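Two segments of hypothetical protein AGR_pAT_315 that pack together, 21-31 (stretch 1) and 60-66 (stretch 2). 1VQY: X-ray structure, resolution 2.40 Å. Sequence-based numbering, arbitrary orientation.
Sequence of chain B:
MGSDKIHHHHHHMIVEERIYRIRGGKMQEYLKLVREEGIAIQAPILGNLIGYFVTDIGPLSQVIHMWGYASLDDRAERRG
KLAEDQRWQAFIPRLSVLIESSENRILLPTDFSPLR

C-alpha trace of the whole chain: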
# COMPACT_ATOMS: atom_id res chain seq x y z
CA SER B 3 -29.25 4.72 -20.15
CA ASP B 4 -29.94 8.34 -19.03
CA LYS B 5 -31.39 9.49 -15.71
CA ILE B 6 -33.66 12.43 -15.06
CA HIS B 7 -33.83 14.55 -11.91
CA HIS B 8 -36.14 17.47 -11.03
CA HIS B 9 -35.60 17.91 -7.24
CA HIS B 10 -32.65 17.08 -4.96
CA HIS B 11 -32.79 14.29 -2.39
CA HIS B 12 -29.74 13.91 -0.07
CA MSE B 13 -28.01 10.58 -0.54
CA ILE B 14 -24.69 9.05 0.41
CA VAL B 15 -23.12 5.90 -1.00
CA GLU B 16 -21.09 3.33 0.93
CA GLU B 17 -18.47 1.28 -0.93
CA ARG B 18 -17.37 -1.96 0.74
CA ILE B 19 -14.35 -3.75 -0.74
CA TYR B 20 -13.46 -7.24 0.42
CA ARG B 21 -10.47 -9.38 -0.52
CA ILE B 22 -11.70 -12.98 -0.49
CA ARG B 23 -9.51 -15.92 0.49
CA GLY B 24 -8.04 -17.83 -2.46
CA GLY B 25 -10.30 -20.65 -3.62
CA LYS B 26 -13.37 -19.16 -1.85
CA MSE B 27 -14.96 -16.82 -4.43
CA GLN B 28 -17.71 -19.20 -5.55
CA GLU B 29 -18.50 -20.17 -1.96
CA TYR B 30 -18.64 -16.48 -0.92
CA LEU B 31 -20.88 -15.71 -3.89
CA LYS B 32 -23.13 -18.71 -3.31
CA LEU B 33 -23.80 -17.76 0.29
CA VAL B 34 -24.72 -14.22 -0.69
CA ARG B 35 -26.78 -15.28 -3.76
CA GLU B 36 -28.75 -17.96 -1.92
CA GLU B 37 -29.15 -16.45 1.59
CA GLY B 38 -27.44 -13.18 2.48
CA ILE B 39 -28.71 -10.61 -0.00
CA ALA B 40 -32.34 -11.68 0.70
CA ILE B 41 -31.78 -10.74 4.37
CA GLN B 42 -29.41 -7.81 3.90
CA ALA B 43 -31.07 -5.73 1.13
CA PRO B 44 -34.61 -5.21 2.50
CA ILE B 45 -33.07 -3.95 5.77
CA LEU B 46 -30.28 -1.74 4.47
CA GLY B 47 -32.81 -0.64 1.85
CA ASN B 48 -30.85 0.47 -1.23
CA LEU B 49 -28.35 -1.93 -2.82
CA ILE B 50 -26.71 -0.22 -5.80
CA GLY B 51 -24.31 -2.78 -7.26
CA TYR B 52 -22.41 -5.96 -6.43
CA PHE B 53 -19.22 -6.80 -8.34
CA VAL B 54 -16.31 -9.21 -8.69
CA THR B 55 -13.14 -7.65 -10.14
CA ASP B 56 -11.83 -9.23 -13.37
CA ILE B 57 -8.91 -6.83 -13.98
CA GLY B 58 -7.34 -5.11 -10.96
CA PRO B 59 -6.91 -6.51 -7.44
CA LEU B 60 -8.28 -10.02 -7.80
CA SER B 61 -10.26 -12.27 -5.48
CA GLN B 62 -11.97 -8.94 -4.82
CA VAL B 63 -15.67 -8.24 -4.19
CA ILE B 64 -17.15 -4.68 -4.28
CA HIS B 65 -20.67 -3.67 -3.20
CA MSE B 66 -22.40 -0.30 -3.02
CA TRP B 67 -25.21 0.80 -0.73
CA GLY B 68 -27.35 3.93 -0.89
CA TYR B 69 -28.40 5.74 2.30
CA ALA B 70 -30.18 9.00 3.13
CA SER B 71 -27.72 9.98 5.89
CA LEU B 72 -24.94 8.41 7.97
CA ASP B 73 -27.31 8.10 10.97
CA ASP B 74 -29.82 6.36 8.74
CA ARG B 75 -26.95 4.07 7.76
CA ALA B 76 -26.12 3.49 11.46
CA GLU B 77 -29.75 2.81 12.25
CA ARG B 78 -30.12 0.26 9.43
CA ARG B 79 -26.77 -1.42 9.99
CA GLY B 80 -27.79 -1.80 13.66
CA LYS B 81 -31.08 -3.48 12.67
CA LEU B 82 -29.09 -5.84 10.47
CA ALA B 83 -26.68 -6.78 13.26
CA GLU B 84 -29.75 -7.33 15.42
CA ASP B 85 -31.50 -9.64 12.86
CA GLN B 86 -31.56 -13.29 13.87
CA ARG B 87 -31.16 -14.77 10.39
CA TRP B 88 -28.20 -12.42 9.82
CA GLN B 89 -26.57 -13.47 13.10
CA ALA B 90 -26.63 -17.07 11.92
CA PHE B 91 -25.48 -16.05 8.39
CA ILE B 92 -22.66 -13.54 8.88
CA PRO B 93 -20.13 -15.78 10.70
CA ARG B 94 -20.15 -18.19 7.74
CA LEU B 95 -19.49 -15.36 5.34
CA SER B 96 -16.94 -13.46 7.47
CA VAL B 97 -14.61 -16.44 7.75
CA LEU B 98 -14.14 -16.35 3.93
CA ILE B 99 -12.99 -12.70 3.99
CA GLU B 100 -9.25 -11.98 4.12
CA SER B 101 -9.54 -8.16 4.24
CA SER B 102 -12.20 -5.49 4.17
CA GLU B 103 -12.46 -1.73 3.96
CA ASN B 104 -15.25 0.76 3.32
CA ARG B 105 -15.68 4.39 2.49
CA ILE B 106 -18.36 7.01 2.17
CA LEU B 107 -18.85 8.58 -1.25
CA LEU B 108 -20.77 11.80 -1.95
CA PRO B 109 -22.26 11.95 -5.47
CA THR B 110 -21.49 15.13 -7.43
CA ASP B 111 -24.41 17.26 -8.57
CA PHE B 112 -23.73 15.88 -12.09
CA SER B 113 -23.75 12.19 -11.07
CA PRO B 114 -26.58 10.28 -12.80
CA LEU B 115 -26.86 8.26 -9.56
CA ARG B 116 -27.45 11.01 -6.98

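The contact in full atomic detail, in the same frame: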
# COMPACT_ATOMS: atom_id res chain seq x y z
N ARG B 21 -11.35 -8.39 0.12
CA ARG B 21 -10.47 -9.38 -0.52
C ARG B 21 -10.85 -10.73 0.04
O ARG B 21 -10.76 -10.96 1.24
CB ARG B 21 -8.98 -9.09 -0.28
CG ARG B 21 -8.02 -10.24 -0.66
CD ARG B 21 -6.55 -9.75 -1.00
NE ARG B 21 -5.93 -8.93 0.04
N ILE B 22 -11.28 -11.62 -0.86
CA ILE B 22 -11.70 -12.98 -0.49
C ILE B 22 -10.52 -13.95 -0.50
O ILE B 22 -9.60 -13.82 -1.29
CB ILE B 22 -12.81 -13.48 -1.45
CG1 ILE B 22 -13.93 -12.44 -1.54
CG2 ILE B 22 -13.35 -14.84 -1.00
CD1 ILE B 22 -14.41 -11.91 -0.18
N ARG B 23 -10.57 -14.92 0.39
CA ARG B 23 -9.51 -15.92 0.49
C ARG B 23 -9.47 -16.76 -0.78
O ARG B 23 -10.53 -17.11 -1.35
CB ARG B 23 -9.69 -16.78 1.76
CG ARG B 23 -9.39 -15.98 3.05
CD ARG B 23 -9.53 -16.81 4.32
N GLY B 24 -8.25 -17.05 -1.25
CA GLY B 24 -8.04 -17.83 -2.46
C GLY B 24 -8.82 -19.13 -2.43
O GLY B 24 -8.83 -19.84 -1.42
N GLY B 25 -9.50 -19.44 -3.53
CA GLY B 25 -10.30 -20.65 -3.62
C GLY B 25 -11.72 -20.52 -3.08
O GLY B 25 -12.49 -21.47 -3.20
N LYS B 26 -12.08 -19.35 -2.55
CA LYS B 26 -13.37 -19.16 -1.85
C LYS B 26 -14.40 -18.28 -2.58
O LYS B 26 -15.52 -18.14 -2.12
CB LYS B 26 -13.11 -18.64 -0.43
CG LYS B 26 -12.18 -19.55 0.39
CD LYS B 26 -12.82 -20.94 0.62
CE LYS B 26 -11.90 -21.87 1.37
NZ LYS B 26 -11.58 -21.34 2.71
N MSE B 27 -14.04 -17.73 -3.73
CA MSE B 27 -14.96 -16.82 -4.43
C MSE B 27 -16.34 -17.39 -4.70
O MSE B 27 -17.34 -16.71 -4.46
CB MSE B 27 -14.36 -16.27 -5.74
CG MSE B 27 -15.18 -15.10 -6.39
SE MSE B 27 -15.60 -13.68 -5.11
CE MSE B 27 -13.87 -12.96 -5.10
N GLN B 28 -16.41 -18.61 -5.22
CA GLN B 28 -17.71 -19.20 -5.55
C GLN B 28 -18.52 -19.56 -4.32
O GLN B 28 -19.74 -19.52 -4.35
CB GLN B 28 -17.55 -20.43 -6.46
CG GLN B 28 -16.96 -20.11 -7.84
CD GLN B 28 -17.71 -19.01 -8.58
OE1 GLN B 28 -18.93 -19.07 -8.75
NE2 GLN B 28 -16.98 -17.97 -9.02
N GLU B 29 -17.83 -19.90 -3.23
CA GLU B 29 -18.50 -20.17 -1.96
C GLU B 29 -19.05 -18.87 -1.35
O GLU B 29 -20.20 -18.81 -0.92
CB GLU B 29 -17.53 -20.86 -1.00
CG GLU B 29 -18.16 -21.50 0.22
CD GLU B 29 -17.12 -22.14 1.14
OE1 GLU B 29 -16.02 -22.49 0.67
OE2 GLU B 29 -17.42 -22.29 2.36
N TYR B 30 -18.22 -17.83 -1.33
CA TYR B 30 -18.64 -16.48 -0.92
C TYR B 30 -19.89 -16.05 -1.69
O TYR B 30 -20.89 -15.69 -1.09
CB TYR B 30 -17.53 -15.45 -1.16
CG TYR B 30 -17.97 -14.06 -0.79
CD1 TYR B 30 -18.65 -13.25 -1.71
CD2 TYR B 30 -17.74 -13.55 0.50
CE1 TYR B 30 -19.07 -11.97 -1.38
CE2 TYR B 30 -18.17 -12.26 0.84
CZ TYR B 30 -18.85 -11.49 -0.10
OH TYR B 30 -19.30 -10.22 0.21
N LEU B 31 -19.79 -16.09 -3.01
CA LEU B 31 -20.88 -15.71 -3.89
C LEU B 31 -22.16 -16.50 -3.68
O LEU B 31 -23.26 -15.94 -3.75
CB LEU B 31 -20.43 -15.86 -5.34
CG LEU B 31 -19.48 -14.77 -5.83
CD1 LEU B 31 -19.13 -15.06 -7.30
CD2 LEU B 31 -20.07 -13.33 -5.63
N LEU B 60 -7.41 -8.89 -7.53
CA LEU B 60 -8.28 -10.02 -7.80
C LEU B 60 -8.71 -10.65 -6.50
O LEU B 60 -8.32 -10.18 -5.44
CB LEU B 60 -7.61 -11.03 -8.73
CG LEU B 60 -7.30 -10.48 -10.13
CD1 LEU B 60 -6.51 -11.53 -10.94
CD2 LEU B 60 -8.57 -10.02 -10.84
N SER B 61 -9.54 -11.69 -6.61
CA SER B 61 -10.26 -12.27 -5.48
C SER B 61 -10.90 -11.15 -4.64
O SER B 61 -10.90 -11.18 -3.41
CB SER B 61 -9.36 -13.20 -4.67
OG SER B 61 -10.06 -14.37 -4.27
N GLN B 62 -11.46 -10.18 -5.37
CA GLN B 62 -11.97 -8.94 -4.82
C GLN B 62 -13.47 -8.85 -5.09
O GLN B 62 -13.91 -8.98 -6.24
CB GLN B 62 -11.26 -7.72 -5.47
CG GLN B 62 -11.75 -6.38 -4.94
CD GLN B 62 -11.05 -5.16 -5.53
OE1 GLN B 62 -11.21 -4.83 -6.71
NE2 GLN B 62 -10.33 -4.42 -4.67
N VAL B 63 -14.25 -8.59 -4.05
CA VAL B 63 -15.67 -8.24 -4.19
C VAL B 63 -15.89 -6.74 -3.88
O VAL B 63 -15.23 -6.20 -3.02
CB VAL B 63 -16.53 -9.10 -3.25
CG1 VAL B 63 -17.98 -8.73 -3.35
CG2 VAL B 63 -16.38 -10.55 -3.60
N ILE B 64 -16.82 -6.09 -4.55
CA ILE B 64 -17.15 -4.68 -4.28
C ILE B 64 -18.66 -4.52 -4.29
O ILE B 64 -19.31 -4.89 -5.27
CB ILE B 64 -16.56 -3.74 -5.36
CG1 ILE B 64 -15.03 -3.75 -5.31
CG2 ILE B 64 -17.10 -2.29 -5.22
CD1 ILE B 64 -14.38 -3.06 -6.52
N HIS B 65 -19.23 -3.97 -3.22
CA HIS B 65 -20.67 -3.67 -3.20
C HIS B 65 -20.99 -2.27 -2.70
O HIS B 65 -20.33 -1.74 -1.80
CB HIS B 65 -21.50 -4.73 -2.46
CG HIS B 65 -20.86 -5.26 -1.21
ND1 HIS B 65 -21.43 -5.11 0.03
CD2 HIS B 65 -19.75 -6.00 -1.02
CE1 HIS B 65 -20.69 -5.70 0.94
NE2 HIS B 65 -19.66 -6.25 0.33
N MSE B 66 -22.00 -1.66 -3.32
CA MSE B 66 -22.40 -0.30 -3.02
C MSE B 66 -23.81 -0.21 -2.47
O MSE B 66 -24.73 -0.87 -2.97
CB MSE B 66 -22.29 0.57 -4.26
CG MSE B 66 -20.94 1.26 -4.40
SE MSE B 66 -20.70 1.82 -6.26
CE MSE B 66 -19.15 2.86 -6.04

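Ser61 holds the strand end of stretch 1 with both its backbone and its side chain. Its carbonyl accepts a short hydrogen bond from the backbone of Ile22, with Ile22 N 2.6 Å from Ser61 O. Its hydroxyl donates back to the same residue, with Ser61 OG 3.1 Å from Ile22 O. The backbone of Ser61 is unusual, with phi and psi of 46° and 42°. A small polar side chain suits this place, because OG lies close enough to the main chain to bond a carbonyl. The same Ser61 O also receives a CA-H...O contact from Arg21, at 3.4 Å from Arg21 CA.

Next to this, Arg21 and Gln62 form an antiparallel, non-hydrogen-bonded bridge, with Arg21 CA 4.6 Å from Gln62 CA. Their side chains lie on the same face of the sheet. The arginine is modelled only as far as NE, and its end leads away from stretch 2.

Val63 points toward stretch 1, and its CG2 methyl is the center of the apolar contact. Val63 CG2 lies 3.7 Å from Ile22 CG1, 3.6 Å from Met27 SE and 3.8 Å from Tyr30 CE1. The compact branched side chain is buried among these three larger ones. Met27 is a selenomethionine. Its flexible chain, with chi1 t and then chi2 and chi3 p, also brings Met27 CE to 3.5 Å from Ser61 C.

Tyr30 is one helical turn beyond Met27, so both point toward the strand. Its OH approaches His65, with Tyr30 OH 4.0 Å from His65 NE2, but is hydrogen-bonded elsewhere in the structure.

Between strand and helix, a type II turn runs from Arg23 to Lys26, closed by Lys26 N to Arg23 O at 3.0 Å. Gly25 has a positive phi of 86°, where a CB would jam against the carbonyl O of Gly24. The contact buries 378 Å².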